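Local coordinates for gram-positive cocci surface proteins LPxTG domain-containing protein (Streptococcus pneumoniae, PDB 3NZ3) that probably binds mucin through this domain and, as a cell-wall-anchored surface protein, may help the bacterium adhere to host mucus, at residues I25-D30 with K38-Q43; L47-T52 with V60-W65; G68-V73 with E90-T95. All blocks are in the same frame, centred on the assembly; numbering follows the deposited sequence.

How the interactions relate
The three contacts are spread along one elongated, all-beta mucin-binding domain. Interactions 1 and 2 share strand 39-53 and one mixed sheet: 25-30 pairs with its beginning and 60-65 with its far end, so their centres stand about 33 Å apart, on opposite sides of the chain's centre. Interaction 3 lies in the separate two-stranded sheet, which packs on the main one, about 15 Å from interaction 1 and 22 Å from interaction 2, centre to centre. Gln43 joins it to interaction 1, its NE2 lying 3.0 Å from Asp71 O in a probable hydrogen bond. Leu47 joins it to interaction 2, with CD1 3.4 Å from Thr95 C.

Interaction 1: residues I25-D30 with K38-Q43; sequences IIHYVD and KEDVVQ
Tyr28 lays one face of its ring under the side chain of Lys38. Lys38 CE stands 3.9 Å from the ring centroid, almost exactly on the normal, and NZ follows at 4.2 Å, a cation-pi contact 21° off that normal. The lysine chain bends at chi3 (67°), which brings CE over the ring. A long aliphatic chain ending in a charge suits this place, since its methylenes pack on the aromatic face while NZ reaches a water that also binds Tyr28 OH. Val41 CG2 meets the same ring at its edge, 4.0 Å from Tyr28 CE1.

Strands 14-30 and 39-53 are antiparallel neighbours in the main sheet of the domain. Ile26 and Val41 form a hydrogen-bonded pair, N to O in both directions, with Ile26 N 2.9 Å from Val41 O. Their side chains share Tyr28's face of the sheet, where Val73 of strand 68-74 packs on Ile26 and Tyr28.

Elsewhere His27 ND1 donates to Asp40 OD1 at 2.8 Å from above the carboxylate plane, which is turned 65° from the imidazole; the ring N-H matches the carboxylate acceptor across the strands. A water ties the same OD1 to Tyr28 N and Lys38 O.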
ATOM      1  N   ILE A  25      -2.372   1.809   3.065  1.00 17.64           N
ATOM      2  CA  ILE A  25      -2.635   1.809   4.499  1.00 17.94           C
ATOM      3  C   ILE A  25      -3.971   1.138   4.783  1.00 18.03           C
ATOM      4  O   ILE A  25      -4.986   1.429   4.130  1.00 17.79           O
ATOM      5  CB  ILE A  25      -2.611   3.236   5.088  1.00 18.03           C
ATOM      6  CG1 ILE A  25      -1.241   3.883   4.834  1.00 18.42           C
ATOM      7  CG2 ILE A  25      -2.925   3.208   6.592  1.00 17.85           C
ATOM      8  CD1 ILE A  25      -1.176   5.379   5.124  1.00 20.26           C
ATOM      9  N   ILE A  26      -3.968   0.235   5.758  1.00 17.96           N
ATOM     10  CA  ILE A  26      -5.202  -0.379   6.213  1.00 18.28           C
ATOM     11  C   ILE A  26      -5.518   0.154   7.607  1.00 18.74           C
ATOM     12  O   ILE A  26      -4.667   0.107   8.503  1.00 18.71           O
ATOM     13  CB  ILE A  26      -5.116  -1.925   6.218  1.00 18.31           C
ATOM     14  CG1 ILE A  26      -4.522  -2.425   4.896  1.00 18.38           C
ATOM     15  CG2 ILE A  26      -6.506  -2.543   6.474  1.00 18.71           C
ATOM     16  CD1 ILE A  26      -4.106  -3.887   4.901  1.00 19.76           C
ATOM     17  N   HIS A  27      -6.722   0.694   7.762  1.00 18.76           N
ATOM     18  CA  HIS A  27      -7.225   1.153   9.057  1.00 19.45           C
ATOM     19  C   HIS A  27      -8.234   0.149   9.588  1.00 19.42           C
ATOM     20  O   HIS A  27      -8.930  -0.515   8.810  1.00 19.20           O
ATOM     21  CB  HIS A  27      -7.926   2.507   8.949  1.00 19.52           C
ATOM     22  CG  HIS A  27      -7.092   3.591   8.341  1.00 20.73           C
ATOM     23  ND1 HIS A  27      -6.025   4.167   8.995  1.00 22.27           N
ATOM     24  CD2 HIS A  27      -7.194   4.227   7.149  1.00 21.91           C
ATOM     25  CE1 HIS A  27      -5.497   5.106   8.228  1.00 22.96           C
ATOM     26  NE2 HIS A  27      -6.188   5.162   7.103  1.00 22.60           N
ATOM     27  N   TYR A  28      -8.321   0.064  10.913  1.00 19.46           N
ATOM     28  CA  TYR A  28      -9.252  -0.842  11.590  1.00 19.63           C
ATOM     29  C   TYR A  28     -10.055  -0.023  12.589  1.00 20.08           C
ATOM     30  O   TYR A  28      -9.498   0.482  13.568  1.00 20.02           O
ATOM     31  CB  TYR A  28      -8.490  -1.956  12.310  1.00 19.67           C
ATOM     32  CG  TYR A  28      -7.638  -2.801  11.387  1.00 19.94           C
ATOM     33  CD1 TYR A  28      -6.318  -2.449  11.107  1.00 20.16           C
ATOM     34  CD2 TYR A  28      -8.158  -3.943  10.785  1.00 20.03           C
ATOM     35  CE1 TYR A  28      -5.528  -3.224  10.246  1.00 20.02           C
ATOM     36  CE2 TYR A  28      -7.384  -4.724   9.928  1.00 20.46           C
ATOM     37  CZ  TYR A  28      -6.069  -4.354   9.660  1.00 20.63           C
ATOM     38  OH  TYR A  28      -5.302  -5.126   8.816  1.00 20.26           O
ATOM     39  N   VAL A  29     -11.355   0.125  12.333  1.00 19.95           N
ATOM     40  CA  VAL A  29     -12.188   1.013  13.147  1.00 20.01           C
ATOM     41  C   VAL A  29     -13.473   0.359  13.661  1.00 20.13           C
ATOM     42  O   VAL A  29     -13.944  -0.648  13.126  1.00 19.72           O
ATOM     43  CB  VAL A  29     -12.548   2.343  12.409  1.00 19.89           C
ATOM     44  CG1 VAL A  29     -11.290   3.073  11.910  1.00 19.63           C
ATOM     45  CG2 VAL A  29     -13.518   2.097  11.255  1.00 20.72           C
ATOM     46  N   ASP A  30     -14.029   0.950  14.712  1.00 20.62           N
ATOM     47  CA  ASP A  30     -15.371   0.612  15.159  1.00 21.23           C
ATOM     48  C   ASP A  30     -16.363   1.136  14.115  1.00 21.61           C
ATOM     49  O   ASP A  30     -16.330   2.318  13.756  1.00 21.80           O
ATOM     50  CB  ASP A  30     -15.625   1.244  16.530  1.00 21.30           C
ATOM     51  CG  ASP A  30     -16.952   0.833  17.140  1.00 21.01           C
ATOM     52  OD1 ASP A  30     -18.004   1.096  16.531  1.00 22.14           O
ATOM     53  OD2 ASP A  30     -16.938   0.263  18.248  1.00 21.77           O
ATOM     54  N   LYS A  38      -7.452  -1.235  16.168  1.00 23.87           N
ATOM     55  CA  LYS A  38      -6.175  -1.906  15.934  1.00 24.48           C
ATOM     56  C   LYS A  38      -5.211  -0.886  15.337  1.00 24.18           C
ATOM     57  O   LYS A  38      -5.642   0.134  14.788  1.00 23.91           O
ATOM     58  CB  LYS A  38      -6.335  -3.057  14.934  1.00 24.77           C
ATOM     59  CG  LYS A  38      -6.700  -4.405  15.514  1.00 26.80           C
ATOM     60  CD  LYS A  38      -7.013  -5.415  14.397  1.00 30.87           C
ATOM     61  CE  LYS A  38      -5.773  -5.758  13.580  1.00 32.69           C
ATOM     62  NZ  LYS A  38      -5.914  -7.030  12.817  1.00 34.73           N
ATOM     63  N   GLU A  39      -3.911  -1.168  15.432  1.00 23.86           N
ATOM     64  CA  GLU A  39      -2.896  -0.352  14.762  1.00 23.87           C
ATOM     65  C   GLU A  39      -3.075  -0.396  13.244  1.00 23.10           C
ATOM     66  O   GLU A  39      -3.437  -1.435  12.686  1.00 23.11           O
ATOM     67  CB  GLU A  39      -1.492  -0.851  15.105  1.00 24.32           C
ATOM     68  CG  GLU A  39      -0.918  -0.312  16.399  0.50 25.96           C
ATOM     69  CD  GLU A  39       0.596  -0.210  16.349  0.50 28.29           C
ATOM     70  OE1 GLU A  39       1.250  -1.192  15.945  0.70 29.53           O
ATOM     71  OE2 GLU A  39       1.135   0.860  16.702  0.70 30.62           O
ATOM     72  N   ASP A  40      -2.812   0.729  12.589  1.00 22.62           N
ATOM     73  CA  ASP A  40      -2.734   0.777  11.132  1.00 22.34           C
ATOM     74  C   ASP A  40      -1.697  -0.207  10.622  1.00 22.23           C
ATOM     75  O   ASP A  40      -0.673  -0.425  11.276  1.00 21.96           O
ATOM     76  CB  ASP A  40      -2.324   2.173  10.667  1.00 22.71           C
ATOM     77  CG  ASP A  40      -3.462   3.160  10.686  1.00 23.33           C
ATOM     78  OD1 ASP A  40      -4.618   2.769  10.973  1.00 23.16           O
ATOM     79  OD2 ASP A  40      -3.191   4.344  10.390  1.00 24.93           O
ATOM     80  N   VAL A  41      -1.966  -0.799   9.458  1.00 21.60           N
ATOM     81  CA  VAL A  41      -0.959  -1.564   8.722  1.00 21.32           C
ATOM     82  C   VAL A  41      -0.506  -0.719   7.519  1.00 21.42           C
ATOM     83  O   VAL A  41      -1.324  -0.306   6.692  1.00 21.36           O
ATOM     84  CB  VAL A  41      -1.489  -2.962   8.288  1.00 21.30           C
ATOM     85  CG1 VAL A  41      -0.576  -3.606   7.244  1.00 20.85           C
ATOM     86  CG2 VAL A  41      -1.625  -3.885   9.510  1.00 20.93           C
ATOM     87  N   VAL A  42       0.793  -0.439   7.452  1.00 21.10           N
ATOM     88  CA  VAL A  42       1.345   0.420   6.404  1.00 20.95           C
ATOM     89  C   VAL A  42       2.221  -0.437   5.489  1.00 20.57           C
ATOM     90  O   VAL A  42       3.135  -1.126   5.963  1.00 20.19           O
ATOM     91  CB  VAL A  42       2.139   1.616   7.000  1.00 21.04           C
ATOM     92  CG1 VAL A  42       2.764   2.494   5.894  1.00 21.73           C
ATOM     93  CG2 VAL A  42       1.240   2.475   7.893  1.00 21.76           C
ATOM     94  N   GLN A  43       1.922  -0.405   4.189  1.00 19.65           N
ATOM     95  CA  GLN A  43       2.612  -1.242   3.204  1.00 19.40           C
ATOM     96  C   GLN A  43       3.267  -0.413   2.093  1.00 19.01           C
ATOM     97  O   GLN A  43       2.649  -0.184   1.043  1.00 19.10           O
ATOM     98  CB  GLN A  43       1.646  -2.269   2.593  1.00 19.54           C
ATOM     99  CG  GLN A  43       0.895  -3.119   3.622  1.00 19.08           C
ATOM    100  CD  GLN A  43       0.035  -4.185   2.991  1.00 19.37           C
ATOM    101  OE1 GLN A  43      -0.891  -3.896   2.225  1.00 19.49           O
ATOM    102  NE2 GLN A  43       0.329  -5.431   3.316  1.00 18.67           N
TER
HETATM  103  O   HOH W   1      -6.266   1.394  12.434  1.00 13.63           O
HETATM  104  O   HOH W   2      -3.922  -6.371  10.570  1.00 29.63           O

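Interaction 2: residues L47-T52 with V60-W65; sequences LSRTKT and VTYGEW
A beta hairpin of strands 39-53 and 60-62 forms one margin of the main sheet, and in it Arg49 lies between Tyr62 and Trp65, stacked on the tyrosine and giving its CD to the indole in a CH-pi contact. The guanidinium of Arg49 lies flat on the Tyr62 ring, centres 3.8 Å apart and planes 15° from parallel. Over the opposite face of the guanidinium comes Trp65, whose CZ2 is 3.4 Å from Arg49 NE. Arg49 CD rests over the indole, 3.7 Å from the centroid of its five-membered ring. The arginine takes the crowded position at chi1 (68°), CG between backbone N and carbonyl carbon, and then runs extended to NE. Arginine suits the place because its flat cation can lie on Tyr62 while its aliphatic CD packs on Trp65: NH2 forms a salt bridge with Glu18, and a water in the guanidinium plane links NH1 to Gly63 O.

Lys51 runs beside Tyr62, its CG 3.5 Å from Tyr62 CE1. Farther along the hairpin, Thr52 and Thr61 are a hydrogen-bonded pair, with both N to O distances 2.8 Å. Gly63 N donates to Thr50 O, and a water bridges Thr50 N to Glu64 O. Tyr62 and Trp65 CZ2 over its two faces, with Glu18 and water at its N-H groups, fix the plane and rotation of the guanidinium, and Glu18 probably offsets its charge.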
ATOM      1  N   LEU A  47       9.516   1.380  -5.992  1.00 15.82           N
ATOM      2  CA  LEU A  47       9.868   0.983  -7.352  1.00 15.67           C
ATOM      3  C   LEU A  47      11.030   1.821  -7.858  1.00 15.49           C
ATOM      4  O   LEU A  47      11.294   2.902  -7.327  1.00 15.29           O
ATOM      5  CB  LEU A  47       8.661   1.133  -8.283  1.00 15.61           C
ATOM      6  CG  LEU A  47       7.380   0.429  -7.818  1.00 16.11           C
ATOM      7  CD1 LEU A  47       6.285   0.642  -8.823  1.00 15.78           C
ATOM      8  CD2 LEU A  47       7.612  -1.066  -7.591  1.00 16.13           C
ATOM      9  N   SER A  48      11.724   1.320  -8.878  1.00 15.26           N
ATOM     10  CA  SER A  48      12.883   2.019  -9.420  1.00 15.74           C
ATOM     11  C   SER A  48      12.988   1.887 -10.933  1.00 15.58           C
ATOM     12  O   SER A  48      12.469   0.943 -11.527  1.00 15.46           O
ATOM     13  CB  SER A  48      14.177   1.507  -8.783  1.00 15.19           C
ATOM     14  OG  SER A  48      14.541   0.248  -9.336  1.00 16.99           O
ATOM     15  N   ARG A  49      13.677   2.843 -11.542  1.00 16.07           N
ATOM     16  CA  ARG A  49      14.048   2.742 -12.953  1.00 17.07           C
ATOM     17  C   ARG A  49      15.395   3.419 -13.183  1.00 17.60           C
ATOM     18  O   ARG A  49      15.776   4.325 -12.432  1.00 17.28           O
ATOM     19  CB  ARG A  49      12.961   3.340 -13.859  1.00 16.39           C
ATOM     20  CG  ARG A  49      12.800   4.855 -13.734  1.00 17.02           C
ATOM     21  CD  ARG A  49      11.879   5.409 -14.812  1.00 16.41           C
ATOM     22  NE  ARG A  49      11.616   6.834 -14.608  1.00 17.55           N
ATOM     23  CZ  ARG A  49      10.873   7.593 -15.413  1.00 18.31           C
ATOM     24  NH1 ARG A  49      10.307   7.071 -16.493  1.00 18.75           N
ATOM     25  NH2 ARG A  49      10.698   8.879 -15.136  1.00 18.60           N
ATOM     26  N   THR A  50      16.122   2.965 -14.203  1.00 18.72           N
ATOM     27  CA  THR A  50      17.413   3.558 -14.532  1.00 20.36           C
ATOM     28  C   THR A  50      17.206   4.807 -15.385  1.00 20.82           C
ATOM     29  O   THR A  50      16.281   4.867 -16.199  1.00 21.28           O
ATOM     30  CB  THR A  50      18.347   2.548 -15.241  1.00 20.70           C
ATOM     31  OG1 THR A  50      18.353   1.328 -14.502  1.00 23.34           O
ATOM     32  CG2 THR A  50      19.770   3.065 -15.291  1.00 21.01           C
ATOM     33  N   LYS A  51      18.046   5.810 -15.154  1.00 21.55           N
ATOM     34  CA  LYS A  51      18.048   7.045 -15.926  1.00 21.98           C
ATOM     35  C   LYS A  51      19.431   7.164 -16.550  1.00 22.87           C
ATOM     36  O   LYS A  51      20.442   7.072 -15.854  1.00 22.50           O
ATOM     37  CB  LYS A  51      17.778   8.254 -15.029  1.00 21.84           C
ATOM     38  CG  LYS A  51      17.786   9.609 -15.760  1.00 22.04           C
ATOM     39  CD  LYS A  51      17.986  10.758 -14.777  1.00 21.62           C
ATOM     40  CE  LYS A  51      17.801  12.118 -15.447  1.00 23.54           C
ATOM     41  NZ  LYS A  51      17.759  13.205 -14.430  1.00 24.17           N
ATOM     42  N   THR A  52      19.465   7.345 -17.866  1.00 23.90           N
ATOM     43  CA  THR A  52      20.722   7.497 -18.595  1.00 25.02           C
ATOM     44  C   THR A  52      20.691   8.846 -19.292  1.00 25.81           C
ATOM     45  O   THR A  52      19.729   9.169 -19.993  1.00 25.48           O
ATOM     46  CB  THR A  52      20.923   6.359 -19.622  1.00 25.15           C
ATOM     47  OG1 THR A  52      20.804   5.095 -18.959  1.00 25.70           O
ATOM     48  CG2 THR A  52      22.299   6.437 -20.271  1.00 25.57           C
ATOM     49  N   VAL A  60      18.130  12.257 -22.505  1.00 26.97           N
ATOM     50  CA  VAL A  60      17.848  11.412 -21.343  1.00 26.75           C
ATOM     51  C   VAL A  60      16.953  10.241 -21.747  1.00 26.73           C
ATOM     52  O   VAL A  60      15.902  10.441 -22.358  1.00 26.72           O
ATOM     53  CB  VAL A  60      17.176  12.218 -20.194  1.00 26.67           C
ATOM     54  CG1 VAL A  60      16.760  11.300 -19.041  1.00 26.69           C
ATOM     55  CG2 VAL A  60      18.095  13.305 -19.682  1.00 26.79           C
ATOM     56  N   THR A  61      17.384   9.021 -21.428  1.00 26.38           N
ATOM     57  CA  THR A  61      16.552   7.839 -21.653  1.00 26.44           C
ATOM     58  C   THR A  61      16.267   7.120 -20.329  1.00 25.58           C
ATOM     59  O   THR A  61      17.137   7.041 -19.455  1.00 25.12           O
ATOM     60  CB  THR A  61      17.148   6.856 -22.703  1.00 26.50           C
ATOM     61  OG1 THR A  61      18.361   6.273 -22.207  1.00 29.14           O
ATOM     62  CG2 THR A  61      17.436   7.568 -24.028  1.00 27.28           C
ATOM     63  N   TYR A  62      15.040   6.623 -20.192  1.00 24.69           N
ATOM     64  CA  TYR A  62      14.599   5.928 -18.982  1.00 24.28           C
ATOM     65  C   TYR A  62      14.301   4.464 -19.251  1.00 23.52           C
ATOM     66  O   TYR A  62      13.704   4.115 -20.273  1.00 23.72           O
ATOM     67  CB  TYR A  62      13.337   6.581 -18.422  1.00 24.22           C
ATOM     68  CG  TYR A  62      13.552   7.932 -17.802  1.00 25.11           C
ATOM     69  CD1 TYR A  62      14.080   8.052 -16.519  1.00 25.61           C
ATOM     70  CD2 TYR A  62      13.213   9.100 -18.490  1.00 26.16           C
ATOM     71  CE1 TYR A  62      14.279   9.298 -15.940  1.00 26.67           C
ATOM     72  CE2 TYR A  62      13.407  10.357 -17.912  1.00 26.93           C
ATOM     73  CZ  TYR A  62      13.941  10.443 -16.638  1.00 26.71           C
ATOM     74  OH  TYR A  62      14.137  11.675 -16.049  1.00 29.38           O
ATOM     75  N   GLY A  63      14.693   3.609 -18.315  1.00 22.43           N
ATOM     76  CA  GLY A  63      14.342   2.201 -18.389  1.00 21.27           C
ATOM     77  C   GLY A  63      12.945   1.975 -17.837  1.00 20.36           C
ATOM     78  O   GLY A  63      12.290   2.908 -17.372  1.00 20.32           O
ATOM     79  N   GLU A  64      12.494   0.727 -17.878  1.00 19.84           N
ATOM     80  CA  GLU A  64      11.207   0.356 -17.301  1.00 19.56           C
ATOM     81  C   GLU A  64      11.292   0.389 -15.773  1.00 18.79           C
ATOM     82  O   GLU A  64      12.362   0.171 -15.205  1.00 18.50           O
ATOM     83  CB  GLU A  64      10.796  -1.044 -17.769  1.00 19.91           C
ATOM     84  CG  GLU A  64      10.531  -1.164 -19.266  1.00 21.73           C
ATOM     85  CD  GLU A  64       9.451  -0.214 -19.744  1.00 24.05           C
ATOM     86  OE1 GLU A  64       8.372  -0.167 -19.127  1.00 24.87           O
ATOM     87  OE2 GLU A  64       9.689   0.502 -20.732  1.00 27.36           O
ATOM     88  N   TRP A  65      10.163   0.653 -15.123  1.00 18.16           N
ATOM     89  CA  TRP A  65      10.066   0.581 -13.665  1.00 17.43           C
ATOM     90  C   TRP A  65       9.953  -0.871 -13.198  1.00 17.34           C
ATOM     91  O   TRP A  65       9.402  -1.721 -13.906  1.00 17.35           O
ATOM     92  CB  TRP A  65       8.820   1.312 -13.170  1.00 17.28           C
ATOM     93  CG  TRP A  65       8.829   2.797 -13.273  1.00 15.81           C
ATOM     94  CD1 TRP A  65       8.306   3.559 -14.295  1.00 14.90           C
ATOM     95  CD2 TRP A  65       9.312   3.720 -12.291  1.00 14.94           C
ATOM     96  NE1 TRP A  65       8.465   4.894 -14.009  1.00 13.99           N
ATOM     97  CE2 TRP A  65       9.077   5.021 -12.787  1.00 14.95           C
ATOM     98  CE3 TRP A  65       9.939   3.573 -11.039  1.00 15.26           C
ATOM     99  CZ2 TRP A  65       9.452   6.176 -12.079  1.00 14.95           C
ATOM    100  CZ3 TRP A  65      10.306   4.715 -10.336  1.00 14.56           C
ATOM    101  CH2 TRP A  65      10.066   6.002 -10.863  1.00 15.86           C
TER
HETATM  102  O   HOH W   3      10.295   4.534 -17.700  1.00 20.55           O
HETATM  103  O   HOH W   4      15.031   0.730 -15.718  1.00 15.70           O
HETATM  104  O   HOH W   5      18.219   4.107 -18.881  1.00 26.22           O

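Interaction 3: residues G68-V73 with E90-T95; sequences GNWDEV and ESQEVT
Gly68 and Val94 exchange two backbone hydrogen bonds at one end of this antiparallel pairing. Gly68 N reaches Val94 O at 2.8 Å, nearly straight, whereas Val94 N approaches Gly68 O from well above the carbonyl plane, 60° out of it. Trp70 and Gln92 form the next hydrogen-bonded pair, with Trp70 N 2.8 Å from Gln92 O and Gln92 N 2.9 Å from Trp70 O. Asn69 and Glu93 are the non-hydrogen-bonded pair between them, at one end of the small sheet of 68-74 and 88-94.

Trp70 packs on Arg24, Gln43 and Val45 of the main sheet; NE1 makes a weak hydrogen bond to Ile22 O. Val94 CG2 sits over the indole face, 3.5 Å from the centroid of the five-membered ring, a compact branched partner for a broad flat group. Gln92 lies alongside, CG anti to the backbone N (chi1 -169°), with NE2 3.3 Å from Trp70 CZ3. That NE2 donates to Glu93 O at 3.0 Å. Asp71 O accepts from Gln43 NE2, and Glu72 OE2 bonds Thr88 OG1.

Asn69 ND2 and Ser91 OG share a water, while the Gln92 amide is held by Glu93 O and, weakly, by Lys101, which probably fixes how it lies against the indole.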
ATOM      1  N   GLY A  68       5.970  -4.335  -7.789  1.00 17.54           N
ATOM      2  CA  GLY A  68       5.886  -4.834  -6.427  1.00 17.95           C
ATOM      3  C   GLY A  68       4.534  -5.438  -6.122  1.00 18.28           C
ATOM      4  O   GLY A  68       3.730  -5.724  -7.023  1.00 17.48           O
ATOM      5  N   ASN A  69       4.286  -5.616  -4.831  1.00 19.01           N
ATOM      6  CA  ASN A  69       3.090  -6.287  -4.359  1.00 19.79           C
ATOM      7  C   ASN A  69       2.812  -5.852  -2.927  1.00 19.70           C
ATOM      8  O   ASN A  69       3.722  -5.870  -2.081  1.00 19.79           O
ATOM      9  CB  ASN A  69       3.314  -7.801  -4.417  1.00 20.34           C
ATOM     10  CG  ASN A  69       2.041  -8.597  -4.231  1.00 22.62           C
ATOM     11  OD1 ASN A  69       1.810  -9.172  -3.165  1.00 26.51           O
ATOM     12  ND2 ASN A  69       1.217  -8.658  -5.277  1.00 23.77           N
ATOM     13  N   TRP A  70       1.572  -5.436  -2.664  1.00 19.46           N
ATOM     14  CA  TRP A  70       1.097  -5.274  -1.293  1.00 19.73           C
ATOM     15  C   TRP A  70       0.575  -6.632  -0.840  1.00 20.32           C
ATOM     16  O   TRP A  70      -0.303  -7.201  -1.482  1.00 19.61           O
ATOM     17  CB  TRP A  70      -0.022  -4.234  -1.200  1.00 19.60           C
ATOM     18  CG  TRP A  70       0.405  -2.827  -1.509  1.00 19.18           C
ATOM     19  CD1 TRP A  70       1.572  -2.230  -1.139  1.00 19.07           C
ATOM     20  CD2 TRP A  70      -0.348  -1.831  -2.219  1.00 19.70           C
ATOM     21  NE1 TRP A  70       1.605  -0.932  -1.586  1.00 19.14           N
ATOM     22  CE2 TRP A  70       0.441  -0.660  -2.251  1.00 19.41           C
ATOM     23  CE3 TRP A  70      -1.610  -1.816  -2.833  1.00 20.35           C
ATOM     24  CZ2 TRP A  70       0.014   0.516  -2.878  1.00 20.14           C
ATOM     25  CZ3 TRP A  70      -2.035  -0.644  -3.459  1.00 20.59           C
ATOM     26  CH2 TRP A  70      -1.223   0.504  -3.476  1.00 20.35           C
ATOM     27  N   ASP A  71       1.130  -7.149   0.253  1.00 20.79           N
ATOM     28  CA  ASP A  71       0.773  -8.476   0.734  1.00 22.05           C
ATOM     29  C   ASP A  71      -0.646  -8.519   1.293  1.00 22.12           C
ATOM     30  O   ASP A  71      -1.183  -7.503   1.756  1.00 22.20           O
ATOM     31  CB  ASP A  71       1.748  -8.945   1.816  1.00 22.30           C
ATOM     32  CG  ASP A  71       3.130  -9.243   1.279  1.00 23.82           C
ATOM     33  OD1 ASP A  71       3.270  -9.513   0.067  1.00 25.00           O
ATOM     34  OD2 ASP A  71       4.083  -9.197   2.084  1.00 26.00           O
ATOM     35  N   GLU A  72      -1.237  -9.706   1.248  1.00 22.50           N
ATOM     36  CA  GLU A  72      -2.496  -9.974   1.933  1.00 22.50           C
ATOM     37  C   GLU A  72      -2.350  -9.688   3.425  1.00 22.39           C
ATOM     38  O   GLU A  72      -1.309  -9.985   4.031  1.00 21.92           O
ATOM     39  CB  GLU A  72      -2.930 -11.434   1.715  1.00 23.09           C
ATOM     40  CG  GLU A  72      -4.170 -11.822   2.518  1.00 24.33           C
ATOM     41  CD  GLU A  72      -4.533 -13.303   2.456  1.00 27.58           C
ATOM     42  OE1 GLU A  72      -3.628 -14.155   2.358  1.00 28.32           O
ATOM     43  OE2 GLU A  72      -5.744 -13.611   2.529  1.00 29.31           O
ATOM     44  N   VAL A  73      -3.389  -9.095   4.011  1.00 22.07           N
ATOM     45  CA  VAL A  73      -3.435  -8.879   5.453  1.00 22.29           C
ATOM     46  C   VAL A  73      -4.753  -9.403   6.025  1.00 22.67           C
ATOM     47  O   VAL A  73      -5.819  -8.863   5.737  1.00 21.95           O
ATOM     48  CB  VAL A  73      -3.252  -7.383   5.834  1.00 22.08           C
ATOM     49  CG1 VAL A  73      -3.248  -7.213   7.344  1.00 21.92           C
ATOM     50  CG2 VAL A  73      -1.951  -6.823   5.246  1.00 22.17           C
ATOM     51  N   GLU A  90      -6.924  -8.317   0.426  1.00 24.05           N
ATOM     52  CA  GLU A  90      -6.224  -9.116  -0.590  1.00 24.61           C
ATOM     53  C   GLU A  90      -4.883  -8.505  -0.982  1.00 24.28           C
ATOM     54  O   GLU A  90      -4.706  -7.288  -0.899  1.00 24.07           O
ATOM     55  CB  GLU A  90      -7.092  -9.274  -1.849  1.00 25.04           C
ATOM     56  CG  GLU A  90      -8.470  -9.906  -1.623  1.00 27.22           C
ATOM     57  CD  GLU A  90      -8.406 -11.360  -1.179  1.00 28.96           C
ATOM     58  OE1 GLU A  90      -7.559 -12.116  -1.703  0.30 29.13           O
ATOM     59  OE2 GLU A  90      -9.214 -11.746  -0.308  0.30 29.29           O
ATOM     60  N   SER A  91      -3.940  -9.353  -1.399  1.00 24.26           N
ATOM     61  CA  SER A  91      -2.683  -8.869  -1.975  1.00 24.13           C
ATOM     62  C   SER A  91      -2.986  -8.156  -3.295  1.00 23.91           C
ATOM     63  O   SER A  91      -3.979  -8.465  -3.953  1.00 23.82           O
ATOM     64  CB  SER A  91      -1.686 -10.013  -2.191  1.00 24.00           C
ATOM     65  OG  SER A  91      -2.115 -10.885  -3.218  1.00 25.81           O
ATOM     66  N   GLN A  92      -2.149  -7.188  -3.664  1.00 23.27           N
ATOM     67  CA  GLN A  92      -2.367  -6.422  -4.892  1.00 23.16           C
ATOM     68  C   GLN A  92      -1.047  -6.088  -5.580  1.00 22.79           C
ATOM     69  O   GLN A  92      -0.110  -5.629  -4.926  1.00 21.98           O
ATOM     70  CB  GLN A  92      -3.133  -5.125  -4.597  1.00 23.22           C
ATOM     71  CG  GLN A  92      -3.632  -4.394  -5.854  1.00 24.66           C
ATOM     72  CD  GLN A  92      -3.739  -2.889  -5.671  1.00 26.67           C
ATOM     73  OE1 GLN A  92      -4.633  -2.393  -4.981  1.00 27.53           O
ATOM     74  NE2 GLN A  92      -2.830  -2.149  -6.308  1.00 27.69           N
ATOM     75  N   GLU A  93      -0.986  -6.310  -6.894  1.00 22.56           N
ATOM     76  CA  GLU A  93       0.175  -5.906  -7.697  1.00 22.54           C
ATOM     77  C   GLU A  93       0.324  -4.386  -7.677  1.00 22.04           C
ATOM     78  O   GLU A  93      -0.663  -3.649  -7.767  1.00 21.76           O
ATOM     79  CB  GLU A  93       0.055  -6.394  -9.148  1.00 23.17           C
ATOM     80  CG  GLU A  93       1.359  -6.243  -9.961  1.00 24.58           C
ATOM     81  CD  GLU A  93       1.172  -6.361 -11.477  1.00 25.59           C
ATOM     82  OE1 GLU A  93       0.044  -6.165 -11.979  0.50 25.00           O
ATOM     83  OE2 GLU A  93       2.180  -6.629 -12.165  0.50 25.93           O
ATOM     84  N   VAL A  94       1.566  -3.934  -7.542  1.00 21.36           N
ATOM     85  CA  VAL A  94       1.893  -2.516  -7.531  1.00 20.83           C
ATOM     86  C   VAL A  94       2.807  -2.234  -8.730  1.00 20.82           C
ATOM     87  O   VAL A  94       3.842  -2.885  -8.910  1.00 20.31           O
ATOM     88  CB  VAL A  94       2.584  -2.089  -6.198  1.00 20.63           C
ATOM     89  CG1 VAL A  94       2.879  -0.591  -6.181  1.00 20.19           C
ATOM     90  CG2 VAL A  94       1.714  -2.443  -4.994  1.00 20.75           C
ATOM     91  N   THR A  95       2.396  -1.290  -9.567  1.00 20.81           N
ATOM     92  CA  THR A  95       3.208  -0.871 -10.712  1.00 21.04           C
ATOM     93  C   THR A  95       3.409   0.630 -10.605  1.00 20.99           C
ATOM     94  O   THR A  95       2.817   1.270  -9.738  1.00 20.28           O
ATOM     95  CB  THR A  95       2.533  -1.196 -12.066  1.00 21.48           C
ATOM     96  OG1 THR A  95       1.407  -0.329 -12.266  1.00 21.75           O
ATOM     97  CG2 THR A  95       2.099  -2.656 -12.145  1.00 21.70           C
TER
HETATM   98  O   HOH W   6      -1.012  -9.901  -6.046  1.00 34.87           O